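Local coordinates for protein arginine kinase (Anthopleura japonica, PDB 4RF6) that catalyses the reversible transfer of a phosphate group from ATP to L-arginine, giving phosphoarginine and ADP, with two phosphagen kinase units in tandem on one chain, at residues S641-I646 with A681-I686; I484-N489 with L587-M592; K49-G54 with E79-L84; Y175-M180 with K209-G214. All coordinates share one frame; numbering follows the deposited sequence. Where two conformers were deposited one is given.

Contact 1: residues S641-I646 with A681-I686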
loop_
_atom_site.group_PDB
_atom_site.type_symbol
_atom_site.label_atom_id
_atom_site.label_comp_id
_atom_site.label_asym_id
_atom_site.label_seq_id
_atom_site.Cartn_x
_atom_site.Cartn_y
_atom_site.Cartn_z
ATOM N N SER A 641 15.085 25.373 15.918
ATOM C CA SER A 641 14.013 26.004 16.684
ATOM C C SER A 641 14.392 26.135 18.157
ATOM O O SER A 641 14.916 25.198 18.761
ATOM C CB SER A 641 12.713 25.206 16.529
ATOM O OG SER A 641 11.611 25.875 17.114
ATOM N N VAL A 642 14.148 27.313 18.722
ATOM C CA VAL A 642 14.382 27.550 20.140
ATOM C C VAL A 642 13.129 28.151 20.763
ATOM O O VAL A 642 12.643 29.192 20.308
ATOM C CB VAL A 642 15.589 28.490 20.369
ATOM C CG1 VAL A 642 15.538 29.098 21.761
ATOM C CG2 VAL A 642 16.897 27.743 20.157
ATOM N N HIS A 643 12.597 27.481 21.785
ATOM C CA HIS A 643 11.421 27.964 22.500
ATOM C C HIS A 643 11.875 28.803 23.687
ATOM O O HIS A 643 12.496 28.277 24.610
ATOM C CB HIS A 643 10.579 26.783 22.997
ATOM C CG HIS A 643 9.781 26.108 21.925
ATOM N ND1 HIS A 643 8.748 25.240 22.205
ATOM C CD2 HIS A 643 9.864 26.172 20.575
ATOM C CE1 HIS A 643 8.228 24.797 21.074
ATOM N NE2 HIS A 643 8.887 25.348 20.070
ATOM N N VAL A 644 11.569 30.098 23.669
ATOM C CA VAL A 644 12.143 31.008 24.658
ATOM C C VAL A 644 11.178 32.128 25.087
ATOM O O VAL A 644 10.399 32.643 24.273
ATOM C CB VAL A 644 13.489 31.575 24.143
ATOM C CG1 VAL A 644 13.259 32.534 23.007
ATOM C CG2 VAL A 644 14.266 32.237 25.256
ATOM N N LYS A 645 11.219 32.482 26.374
ATOM C CA LYS A 645 10.334 33.508 26.928
ATOM C C LYS A 645 11.009 34.867 26.907
ATOM O O LYS A 645 11.901 35.134 27.710
ATOM C CB LYS A 645 9.955 33.168 28.367
ATOM C CG LYS A 645 9.327 31.807 28.547
ATOM C CD LYS A 645 8.876 31.644 29.983
ATOM C CE LYS A 645 8.326 30.264 30.232
ATOM N NZ LYS A 645 7.666 30.207 31.562
ATOM N N ILE A 646 10.585 35.733 25.994
ATOM C CA ILE A 646 11.305 36.980 25.760
ATOM C C ILE A 646 10.377 38.221 25.664
ATOM O O ILE A 646 10.346 38.907 24.639
ATOM C CB ILE A 646 12.222 36.823 24.501
ATOM C CG1 ILE A 646 13.109 35.583 24.618
ATOM C CG2 ILE A 646 13.147 37.985 24.330
ATOM C CD1 ILE A 646 14.220 35.713 25.658
ATOM N N ALA A 681 3.685 30.112 28.219
ATOM C CA ALA A 681 3.845 31.520 28.578
ATOM C C ALA A 681 3.804 32.414 27.351
ATOM O O ALA A 681 3.075 32.168 26.387
ATOM C CB ALA A 681 5.176 31.719 29.280
ATOM N N GLY A 682 4.607 33.466 27.411
ATOM C CA GLY A 682 5.048 34.139 26.214
ATOM C C GLY A 682 6.282 33.372 25.791
ATOM O O GLY A 682 7.392 33.899 25.811
ATOM N N VAL A 683 6.093 32.094 25.475
ATOM C CA VAL A 683 7.155 31.306 24.872
ATOM C C VAL A 683 7.128 31.646 23.397
ATOM O O VAL A 683 6.067 31.625 22.765
ATOM C CB VAL A 683 6.952 29.792 25.063
ATOM C CG1 VAL A 683 7.962 29.016 24.237
ATOM C CG2 VAL A 683 7.073 29.413 26.536
ATOM N N PHE A 684 8.291 31.989 22.859
ATOM C CA PHE A 684 8.403 32.327 21.453
ATOM C C PHE A 684 9.175 31.217 20.756
ATOM O O PHE A 684 10.124 30.662 21.319
ATOM C CB PHE A 684 9.135 33.660 21.272
ATOM C CG PHE A 684 8.395 34.856 21.820
ATOM C CD1 PHE A 684 7.890 35.820 20.961
ATOM C CD2 PHE A 684 8.223 35.029 23.188
ATOM C CE1 PHE A 684 7.216 36.928 21.450
ATOM C CE2 PHE A 684 7.547 36.135 23.688
ATOM C CZ PHE A 684 7.043 37.087 22.814
ATOM N N ASP A 685 8.751 30.875 19.544
ATOM C CA ASP A 685 9.539 29.994 18.701
ATOM C C ASP A 685 10.515 30.853 17.919
ATOM O O ASP A 685 10.102 31.665 17.091
ATOM C CB ASP A 685 8.652 29.225 17.724
ATOM C CG ASP A 685 9.449 28.286 16.831
ATOM O OD1 ASP A 685 10.141 28.773 15.912
ATOM O OD2 ASP A 685 9.377 27.060 17.045
ATOM N N ILE A 686 11.805 30.683 18.190
ATOM C CA ILE A 686 12.841 31.337 17.407
ATOM C C ILE A 686 13.346 30.339 16.384
ATOM O O ILE A 686 13.821 29.262 16.752
ATOM C CB ILE A 686 14.027 31.755 18.281
ATOM C CG1 ILE A 686 13.529 32.381 19.579
ATOM C CG2 ILE A 686 14.970 32.688 17.500
ATOM C CD1 ILE A 686 13.611 33.889 19.608
#

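Contact 2: residues I484-N489 with L587-M592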
loop_
_atom_site.group_PDB
_atom_site.type_symbol
_atom_site.label_atom_id
_atom_site.label_comp_id
_atom_site.label_asym_id
_atom_site.label_seq_id
_atom_site.Cartn_x
_atom_site.Cartn_y
_atom_site.Cartn_z
ATOM N N ILE A 484 16.493 20.842 16.480
ATOM C CA ILE A 484 17.079 21.028 15.153
ATOM C C ILE A 484 16.725 19.866 14.243
ATOM O O ILE A 484 17.002 18.707 14.566
ATOM C CB ILE A 484 18.613 21.194 15.196
ATOM C CG1 ILE A 484 19.015 22.337 16.134
ATOM C CG2 ILE A 484 19.151 21.444 13.791
ATOM C CD1 ILE A 484 20.527 22.463 16.350
ATOM N N ARG A 485 16.112 20.190 13.108
ATOM C CA ARG A 485 15.668 19.194 12.139
ATOM C C ARG A 485 16.388 19.398 10.812
ATOM O O ARG A 485 16.624 20.539 10.407
ATOM C CB ARG A 485 14.154 19.325 11.924
ATOM C CG ARG A 485 13.580 18.531 10.742
ATOM C CD ARG A 485 13.535 19.357 9.447
ATOM N NE ARG A 485 12.363 20.227 9.370
ATOM C CZ ARG A 485 12.117 21.056 8.361
ATOM N NH1 ARG A 485 12.967 21.136 7.344
ATOM N NH2 ARG A 485 11.021 21.805 8.368
ATOM N N VAL A 486 16.719 18.307 10.123
ATOM C CA VAL A 486 17.159 18.412 8.731
ATOM C C VAL A 486 16.368 17.446 7.854
ATOM O O VAL A 486 16.040 16.333 8.269
ATOM C CB VAL A 486 18.688 18.186 8.537
ATOM C CG1 VAL A 486 19.495 19.253 9.252
ATOM C CG2 VAL A 486 19.101 16.802 9.000
ATOM N N ALA A 487 16.037 17.892 6.651
ATOM C CA ALA A 487 15.454 17.012 5.651
ATOM C C ALA A 487 16.595 16.480 4.798
ATOM O O ALA A 487 17.494 17.231 4.429
ATOM C CB ALA A 487 14.468 17.772 4.785
ATOM N N ARG A 488 16.559 15.193 4.472
ATOM C CA ARG A 488 17.577 14.615 3.602
ATOM C C ARG A 488 16.921 13.611 2.666
ATOM O O ARG A 488 15.888 13.023 3.004
ATOM C CB ARG A 488 18.676 13.935 4.424
ATOM C CG ARG A 488 19.561 14.868 5.255
ATOM C CD ARG A 488 20.493 15.694 4.363
ATOM N NE ARG A 488 21.430 16.494 5.154
ATOM C CZ ARG A 488 21.211 17.752 5.527
ATOM N NH1 ARG A 488 20.084 18.371 5.177
ATOM N NH2 ARG A 488 22.117 18.392 6.253
ATOM N N ASN A 489 17.502 13.430 1.483
ATOM C CA ASN A 489 17.065 12.356 0.602
ATOM C C ASN A 489 18.243 11.461 0.234
ATOM O O ASN A 489 19.378 11.933 0.146
ATOM C CB ASN A 489 16.340 12.910 -0.623
ATOM C CG ASN A 489 14.992 13.526 -0.262
ATOM O OD1 ASN A 489 13.969 12.839 -0.238
ATOM N ND2 ASN A 489 14.993 14.818 0.052
ATOM N N LEU A 587 13.992 11.252 4.379
ATOM C CA LEU A 587 14.467 11.378 5.751
ATOM C C LEU A 587 14.122 12.735 6.352
ATOM O O LEU A 587 14.459 13.782 5.781
ATOM C CB LEU A 587 15.980 11.181 5.811
ATOM C CG LEU A 587 16.479 9.800 5.407
ATOM C CD1 LEU A 587 17.986 9.786 5.259
ATOM C CD2 LEU A 587 16.036 8.789 6.454
ATOM N N ARG A 588 13.446 12.715 7.498
ATOM C CA ARG A 588 13.342 13.907 8.330
ATOM C C ARG A 588 13.988 13.568 9.665
ATOM O O ARG A 588 13.532 12.671 10.383
ATOM C CB ARG A 588 11.894 14.340 8.524
ATOM C CG ARG A 588 11.781 15.708 9.178
ATOM C CD ARG A 588 10.445 15.897 9.864
ATOM N NE ARG A 588 9.608 16.877 9.182
ATOM C CZ ARG A 588 8.755 17.683 9.807
ATOM N NH1 ARG A 588 8.633 17.623 11.127
ATOM N NH2 ARG A 588 8.027 18.551 9.116
ATOM N N ILE A 589 15.063 14.279 9.984
ATOM C CA ILE A 589 15.932 13.897 11.091
ATOM C C ILE A 589 15.935 14.997 12.141
ATOM O O ILE A 589 16.267 16.143 11.837
ATOM C CB ILE A 589 17.354 13.616 10.579
ATOM C CG1 ILE A 589 17.285 12.673 9.371
ATOM C CG2 ILE A 589 18.220 13.030 11.692
ATOM C CD1 ILE A 589 18.610 12.407 8.668
ATOM N N ILE A 590 15.561 14.647 13.374
ATOM C CA ILE A 590 15.293 15.648 14.407
ATOM C C ILE A 590 16.007 15.380 15.734
ATOM O O ILE A 590 15.846 14.311 16.331
ATOM C CB ILE A 590 13.781 15.750 14.684
ATOM C CG1 ILE A 590 13.004 15.973 13.385
ATOM C CG2 ILE A 590 13.482 16.863 15.687
ATOM C CD1 ILE A 590 11.501 15.978 13.558
ATOM N N SER A 591 16.779 16.362 16.201
ATOM C CA SER A 591 17.426 16.293 17.511
ATOM C C SER A 591 16.760 17.324 18.423
ATOM O O SER A 591 16.483 18.449 17.993
ATOM C CB SER A 591 18.930 16.560 17.393
ATOM O OG SER A 591 19.583 16.388 18.643
ATOM N N MET A 592 16.503 16.942 19.674
ATOM C CA MET A 592 15.611 17.711 20.537
ATOM C C MET A 592 15.961 17.587 22.026
ATOM O O MET A 592 16.277 16.496 22.507
ATOM C CB MET A 592 14.181 17.218 20.314
ATOM C CG MET A 592 14.132 15.756 19.861
ATOM S SD MET A 592 12.479 15.042 19.769
ATOM C CE MET A 592 11.491 16.522 19.571
#

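Contact 3: residues K49-G54 with E79-L84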
loop_
_atom_site.group_PDB
_atom_site.type_symbol
_atom_site.label_atom_id
_atom_site.label_comp_id
_atom_site.label_asym_id
_atom_site.label_seq_id
_atom_site.Cartn_x
_atom_site.Cartn_y
_atom_site.Cartn_z
ATOM N N LYS A 49 -29.541 -41.787 -4.601
ATOM C CA LYS A 49 -28.143 -42.081 -4.908
ATOM C C LYS A 49 -27.198 -41.505 -3.857
ATOM O O LYS A 49 -27.417 -40.398 -3.351
ATOM C CB LYS A 49 -27.768 -41.532 -6.288
ATOM C CG LYS A 49 -28.701 -41.992 -7.398
ATOM C CD LYS A 49 -28.075 -41.793 -8.772
ATOM C CE LYS A 49 -29.022 -42.269 -9.871
ATOM N NZ LYS A 49 -28.410 -42.124 -11.221
ATOM N N LYS A 50 -26.144 -42.255 -3.536
ATOM C CA LYS A 50 -25.127 -41.802 -2.585
ATOM C C LYS A 50 -23.719 -42.110 -3.096
ATOM O O LYS A 50 -23.473 -43.185 -3.653
ATOM C CB LYS A 50 -25.339 -42.462 -1.217
ATOM C CG LYS A 50 -26.680 -42.127 -0.583
ATOM C CD LYS A 50 -26.851 -42.777 0.771
ATOM C CE LYS A 50 -28.243 -42.503 1.313
ATOM N NZ LYS A 50 -28.715 -43.616 2.174
ATOM N N THR A 51 -22.799 -41.167 -2.906
ATOM C CA THR A 51 -21.406 -41.364 -3.294
ATOM C C THR A 51 -20.723 -42.300 -2.301
ATOM O O THR A 51 -21.318 -42.663 -1.281
ATOM C CB THR A 51 -20.638 -40.023 -3.357
ATOM O OG1 THR A 51 -20.343 -39.567 -2.030
ATOM C CG2 THR A 51 -21.454 -38.962 -4.093
ATOM N N LYS A 52 -19.482 -42.687 -2.595
ATOM C CA LYS A 52 -18.715 -43.550 -1.696
ATOM C C LYS A 52 -18.562 -42.922 -0.321
ATOM O O LYS A 52 -18.457 -43.633 0.677
ATOM C CB LYS A 52 -17.322 -43.854 -2.259
ATOM C CG LYS A 52 -17.206 -45.192 -2.977
ATOM C CD LYS A 52 -15.845 -45.369 -3.652
ATOM C CE LYS A 52 -14.780 -45.923 -2.705
ATOM N NZ LYS A 52 -13.515 -46.229 -3.451
ATOM N N LEU A 53 -18.540 -41.592 -0.269
ATOM C CA LEU A 53 -18.402 -40.897 1.010
ATOM C C LEU A 53 -19.755 -40.721 1.692
ATOM O O LEU A 53 -19.844 -40.145 2.779
ATOM C CB LEU A 53 -17.722 -39.539 0.833
ATOM C CG LEU A 53 -16.348 -39.533 0.168
ATOM C CD1 LEU A 53 -15.639 -38.230 0.483
ATOM C CD2 LEU A 53 -15.500 -40.715 0.600
ATOM N N GLY A 54 -20.807 -41.221 1.049
ATOM C CA GLY A 54 -22.143 -41.136 1.611
ATOM C C GLY A 54 -22.817 -39.813 1.300
ATOM O O GLY A 54 -23.830 -39.468 1.912
ATOM N N GLU A 79 -15.568 -35.319 -5.334
ATOM C CA GLU A 79 -15.435 -35.342 -6.785
ATOM C C GLU A 79 -16.564 -36.147 -7.419
ATOM O O GLU A 79 -17.117 -35.756 -8.448
ATOM C CB GLU A 79 -14.091 -35.957 -7.176
ATOM C CG GLU A 79 -13.984 -36.370 -8.641
ATOM C CD GLU A 79 -12.558 -36.709 -9.044
ATOM O OE1 GLU A 79 -12.273 -36.756 -10.260
ATOM O OE2 GLU A 79 -11.725 -36.925 -8.139
ATOM N N GLU A 80 -16.899 -37.272 -6.794
ATOM C CA GLU A 80 -17.926 -38.164 -7.320
ATOM C C GLU A 80 -19.276 -37.458 -7.433
ATOM O O GLU A 80 -20.062 -37.750 -8.339
ATOM C CB GLU A 80 -18.051 -39.413 -6.444
ATOM C CG GLU A 80 -19.063 -40.428 -6.949
ATOM C CD GLU A 80 -19.161 -41.654 -6.061
ATOM O OE1 GLU A 80 -20.056 -42.485 -6.307
ATOM O OE2 GLU A 80 -18.349 -41.786 -5.121
ATOM N N SER A 81 -19.537 -36.530 -6.516
ATOM C CA SER A 81 -20.773 -35.746 -6.539
ATOM C C SER A 81 -20.999 -35.059 -7.888
ATOM O O SER A 81 -22.131 -34.968 -8.369
ATOM C CB SER A 81 -20.768 -34.700 -5.419
ATOM O OG SER A 81 -20.870 -35.308 -4.153
ATOM N N TYR A 82 -19.920 -34.577 -8.499
ATOM C CA TYR A 82 -20.037 -33.874 -9.771
ATOM C C TYR A 82 -20.540 -34.776 -10.897
ATOM O O TYR A 82 -21.118 -34.299 -11.879
ATOM C CB TYR A 82 -18.706 -33.239 -10.161
ATOM C CG TYR A 82 -18.464 -31.900 -9.507
ATOM C CD1 TYR A 82 -19.206 -30.785 -9.879
ATOM C CD2 TYR A 82 -17.493 -31.750 -8.524
ATOM C CE1 TYR A 82 -18.985 -29.557 -9.290
ATOM C CE2 TYR A 82 -17.259 -30.529 -7.939
ATOM C CZ TYR A 82 -18.013 -29.438 -8.318
ATOM O OH TYR A 82 -17.785 -28.217 -7.726
ATOM N N THR A 83 -20.318 -36.077 -10.748
ATOM C CA THR A 83 -20.754 -37.042 -11.754
ATOM C C THR A 83 -22.052 -37.720 -11.349
ATOM O O THR A 83 -22.989 -37.812 -12.147
ATOM C CB THR A 83 -19.682 -38.104 -12.005
ATOM O OG1 THR A 83 -18.541 -37.481 -12.613
ATOM C CG2 THR A 83 -20.207 -39.202 -12.927
ATOM N N LEU A 84 -22.107 -38.204 -10.111
ATOM C CA LEU A 84 -23.283 -38.935 -9.651
ATOM C C LEU A 84 -24.508 -38.023 -9.675
ATOM O O LEU A 84 -25.615 -38.465 -9.998
ATOM C CB LEU A 84 -23.065 -39.524 -8.255
ATOM C CG LEU A 84 -24.073 -40.580 -7.790
ATOM C CD1 LEU A 84 -23.955 -41.864 -8.608
ATOM C CD2 LEU A 84 -23.923 -40.889 -6.302
HETATM O O HOH W 1 -26.406 -40.365 -11.846
#

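Contact 4: residues Y175-M180 with K209-G214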
loop_
_atom_site.group_PDB
_atom_site.type_symbol
_atom_site.label_atom_id
_atom_site.label_comp_id
_atom_site.label_asym_id
_atom_site.label_seq_id
_atom_site.Cartn_x
_atom_site.Cartn_y
_atom_site.Cartn_z
ATOM N N TYR A 175 0.088 -20.688 11.343
ATOM C CA TYR A 175 -0.695 -20.477 12.557
ATOM C C TYR A 175 -1.972 -21.296 12.497
ATOM O O TYR A 175 -2.905 -20.937 11.771
ATOM C CB TYR A 175 -1.076 -19.004 12.718
ATOM C CG TYR A 175 0.069 -18.033 12.559
ATOM C CD1 TYR A 175 0.440 -17.570 11.300
ATOM C CD2 TYR A 175 0.774 -17.573 13.662
ATOM C CE1 TYR A 175 1.482 -16.679 11.147
ATOM C CE2 TYR A 175 1.817 -16.681 13.520
ATOM C CZ TYR A 175 2.165 -16.235 12.263
ATOM O OH TYR A 175 3.209 -15.351 12.117
ATOM N N PRO A 176 -2.028 -22.402 13.252
ATOM C CA PRO A 176 -3.288 -23.152 13.315
ATOM C C PRO A 176 -4.354 -22.326 14.029
ATOM O O PRO A 176 -4.009 -21.592 14.954
ATOM C CB PRO A 176 -2.922 -24.377 14.167
ATOM C CG PRO A 176 -1.728 -23.953 14.971
ATOM C CD PRO A 176 -0.967 -23.015 14.077
ATOM N N LEU A 177 -5.614 -22.422 13.615
ATOM C CA LEU A 177 -6.686 -21.738 14.338
ATOM C C LEU A 177 -6.877 -22.350 15.725
ATOM O O LEU A 177 -7.138 -21.646 16.707
ATOM C CB LEU A 177 -8.002 -21.764 13.560
ATOM C CG LEU A 177 -8.072 -21.004 12.232
ATOM C CD1 LEU A 177 -9.515 -20.729 11.837
ATOM C CD2 LEU A 177 -7.304 -19.703 12.296
ATOM N N SER A 178 -6.757 -23.669 15.796
ATOM C CA SER A 178 -6.858 -24.388 17.058
ATOM C C SER A 178 -5.646 -24.091 17.936
ATOM O O SER A 178 -4.511 -24.393 17.558
ATOM C CB SER A 178 -6.966 -25.890 16.796
ATOM O OG SER A 178 -8.069 -26.171 15.953
ATOM N N GLY A 179 -5.888 -23.503 19.104
ATOM C CA GLY A 179 -4.814 -23.175 20.023
ATOM C C GLY A 179 -4.263 -21.772 19.830
ATOM O O GLY A 179 -3.349 -21.356 20.541
ATOM N N MET A 180 -4.816 -21.036 18.868
ATOM C CA MET A 180 -4.336 -19.681 18.593
ATOM C C MET A 180 -4.623 -18.739 19.761
ATOM O O MET A 180 -5.773 -18.603 20.187
ATOM C CB MET A 180 -4.959 -19.129 17.310
ATOM C CG MET A 180 -4.499 -17.718 16.959
ATOM S SD MET A 180 -5.409 -17.013 15.566
ATOM C CE MET A 180 -4.845 -18.070 14.238
ATOM N N LYS A 209 -18.134 -28.183 9.815
ATOM C CA LYS A 209 -17.978 -29.329 10.716
ATOM C C LYS A 209 -16.621 -29.343 11.426
ATOM O O LYS A 209 -15.584 -29.029 10.827
ATOM C CB LYS A 209 -18.218 -30.660 9.988
ATOM C CG LYS A 209 -19.673 -30.901 9.573
ATOM C CD LYS A 209 -19.942 -32.371 9.228
ATOM C CE LYS A 209 -19.204 -32.820 7.967
ATOM N NZ LYS A 209 -19.617 -32.076 6.732
ATOM N N GLU A 210 -16.656 -29.690 12.712
ATOM C CA GLU A 210 -15.478 -29.738 13.587
ATOM C C GLU A 210 -14.722 -28.415 13.772
ATOM O O GLU A 210 -13.555 -28.439 14.171
ATOM C CB GLU A 210 -14.483 -30.829 13.141
ATOM C CG GLU A 210 -15.093 -32.123 12.608
ATOM C CD GLU A 210 -15.979 -32.854 13.609
ATOM O OE1 GLU A 210 -16.739 -33.739 13.165
ATOM O OE2 GLU A 210 -15.912 -32.558 14.820
ATOM N N TRP A 211 -15.365 -27.279 13.495
ATOM C CA TRP A 211 -14.693 -25.981 13.625
ATOM C C TRP A 211 -14.059 -25.801 15.008
ATOM O O TRP A 211 -14.689 -26.103 16.022
ATOM C CB TRP A 211 -15.662 -24.823 13.360
ATOM C CG TRP A 211 -14.976 -23.497 13.411
ATOM C CD1 TRP A 211 -14.836 -22.677 14.500
ATOM C CD2 TRP A 211 -14.301 -22.848 12.330
ATOM N NE1 TRP A 211 -14.123 -21.554 14.153
ATOM C CE2 TRP A 211 -13.780 -21.637 12.827
ATOM C CE3 TRP A 211 -14.090 -23.173 10.985
ATOM C CZ2 TRP A 211 -13.055 -20.753 12.025
ATOM C CZ3 TRP A 211 -13.375 -22.295 10.193
ATOM C CH2 TRP A 211 -12.872 -21.097 10.711
ATOM N N PRO A 212 -12.812 -25.294 15.064
ATOM C CA PRO A 212 -11.921 -24.846 13.989
ATOM C C PRO A 212 -10.788 -25.830 13.731
ATOM O O PRO A 212 -9.727 -25.431 13.244
ATOM C CB PRO A 212 -11.321 -23.575 14.584
ATOM C CG PRO A 212 -11.141 -23.952 16.052
ATOM C CD PRO A 212 -12.267 -24.926 16.386
ATOM N N GLU A 213 -11.005 -27.093 14.071
ATOM C CA GLU A 213 -9.992 -28.127 13.906
ATOM C C GLU A 213 -9.473 -28.215 12.468
ATOM O O GLU A 213 -10.257 -28.227 11.519
ATOM C CB GLU A 213 -10.577 -29.479 14.318
ATOM C CG GLU A 213 -9.626 -30.647 14.194
ATOM C CD GLU A 213 -10.172 -31.911 14.832
ATOM O OE1 GLU A 213 -10.986 -32.597 14.184
ATOM O OE2 GLU A 213 -9.791 -32.208 15.983
ATOM N N GLY A 214 -8.153 -28.275 12.309
ATOM C CA GLY A 214 -7.561 -28.487 10.998
ATOM C C GLY A 214 -7.516 -27.250 10.118
ATOM O O GLY A 214 -7.009 -27.308 8.995
#

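Contact 1: residues S641-I646 with A681-I686
Val642 and Val644 pair with Ile686 and Phe684 as neighbouring antiparallel strands of the eight-stranded sheet in the second phosphagen kinase repeat. Four backbone hydrogen bonds join the two hydrogen-bonded pairs. The bond from Ile686 N to Val642 O is nearly straight, at 174°. Phe684 N reaches Val644 O at 2.6 Å, from above the carbonyl plane. On the face of Val642 and Val644, CG1 of Val644 meets CG1 of Ile686 at 3.4 Å, a close fit for two carbons. The Val644 methyl sits between the backbone N and the carbonyl carbon (chi1 70°). The ring of Phe684 turns its edge to Val644 O, with CD2 at 3.4 Å. On the other face, CG1 of Val683 packs against CB of His643 at 3.7 Å. The extended chain of Lys645 runs past Val683 to the methyl of Ala681.

Further out, Met703 and Leu710 of helix 696-714 touch Ile686. Strand 479-488 borders strand 638-645 on its other side. With CG anti to its backbone N (chi1 -180°), Asp685 brings OD2 back across to strand 638-645, where it forms a salt bridge with Arg639. The same OD2 lies 2.5 Å from Ser641 OG and 3.5 Å from His643 NE2, at the edge of the imidazole.

Contact 2: residues I484-N489 with L587-M592
Val486 packs against Ile589 where two antiparallel strands meet inside the eight-stranded sheet of the second repeat's catalytic domain. Six backbone hydrogen bonds tie Ile484 to Ser591, Val486 to Ile589 and Arg488 to Leu587. The fully buried face carries Ile484, Val486, Leu587, Ile589 and Ser591, with Arg488 at its end. CG2 of Val486 meets CB of Ile589 at 4.0 Å, and Leu605 and Val609 of helix 598-616 cover Ile589. Arg488 starts on this face, and its guanidinium then turns back over its own strand. Val486 CG2 lies over the centre of that group, 4.1 Å from the plane. NH1 binds Ala487 O and Thr636 O, NH2 makes a salt bridge with Glu696, and Tyr626 adds a cation-pi contact.

The other face carries Arg485, Ala487, Arg588 and Ile590, and its partly exposed member is Arg588. The aliphatic part of Arg485 runs against two neighbours: its CG is 3.7 Å from Arg588 CG and 3.7 Å from Ile590 CG1. Bends at chi2 and chi3 then carry the Arg485 head to Gly637 O, which NH1 binds. The two guanidinium planes are 25° apart. The like charges come close, with Arg485 NE lying 4.3 Å from Arg588 NE, over one face of the Arg588 guanidinium.

Contact 3: residues K49-G54 with E79-L84
Lys49 opens the contact by passing its side chain across Leu84, at the end of helix 79-84. Its CB is 3.9 Å from Leu84 CD2. Lys49 NZ ends at a water 2.7 Å away. That water donates to Leu84 O at 2.8 Å, so it bridges the ammonium group and the helix backbone.

Lys50 takes part through its backbone. CD2 of Leu84 presses against its carbonyl group, 3.4 Å from Lys50 C, while the CB of Lys50 points away from the helix.

Thr51 is buried. Its CG2 touches both Ser81 OG, at 3.7 Å, and Leu84 CD2, at 3.8 Å. OG1 lies between the backbone N and the carbonyl carbon (chi1 76°). From there it bonds to Asp78 OD2 and Ile55 N and holds a weak bond from Leu53 N. Asp78 also binds Ser81 OG through its other oxygen, so one carboxylate positions both hydroxyls.

Lys52 N donates to Glu80 OE2 at 2.9 Å, almost straight at 177°. The N-H meets the oxygen from above the carboxylate plane. The fully extended chain of Glu80 gives it this reach, and its stem passes Thr51 CB on the way.

Thr51 to Gly54 form a type I beta turn, closed by Gly54 N on Thr51 O. The arrangement joins an interhelical loop to a short helix in the small, helical N-terminal domain of phosphagen kinases.

Contact 4: residues Y175-M180 with K209-G214
Leu177, Pro212 and Ser178 carry this surface contact between two loops of the catalytic domain in the first repeat. The CB of Leu177 points toward the other loop. Its CD1 reaches the six-membered ring of Trp211, 3.5 Å from CZ2 and 3.6 Å from CH2. The methyl comes to the indole obliquely. Trp211 has CG anti to its backbone N (chi1 -177°), which brings the far end of the ring toward Leu177. Phe195 and Arg215 also touch Leu177.

Pro212 follows a cis peptide bond. Its CB packs against Leu177 CB at 3.9 Å. The same CB lies over one face of the Trp211 indole, 3.4 Å above the plane and offset toward the rim. The proline therefore touches both the leucine and the tryptophan.

Ser178 puts OG beside the second loop, 3.3 Å from Pro212 O and 3.4 Å from Glu213 CA. Two conformers were deposited for this serine, so its role is the less certain one. Leu177 and Ser178 belong to a type II beta turn that ends at Met180, just after edge strand 172-176. The second loop leads into strand 216-220, the neighbour of that edge strand. The CB of Glu213 points away, and its OE1 makes a salt bridge with Lys149.

A backbone hydrogen bond of Leu177 with Arg215 ties the same region together. The clear contacts between the loops are apolar, Leu177 on Trp211 and Pro212, so they depend on shape more than on charge.

In the fold
Contacts 1 and 2 belong to one antiparallel sheet in the second repeat. Their strands 638-645 and 479-488 are neighbours, their centres are 21 Å apart, and their nearest atoms are about 5 Å apart without touching. Contacts 3 and 4 lie in the first repeat, in its N-terminal and catalytic domains, with centres 27 Å apart. Contacts 1 and 3 are on opposite sides of the chain's centre, 82 Å apart between centres. Contacts 3 and 4 lie near the probable substrate site of the first repeat: side chains of Ser81 and Tyr75 are about 8 Å apart, and those of Trp211 and Glu232 about 9 Å.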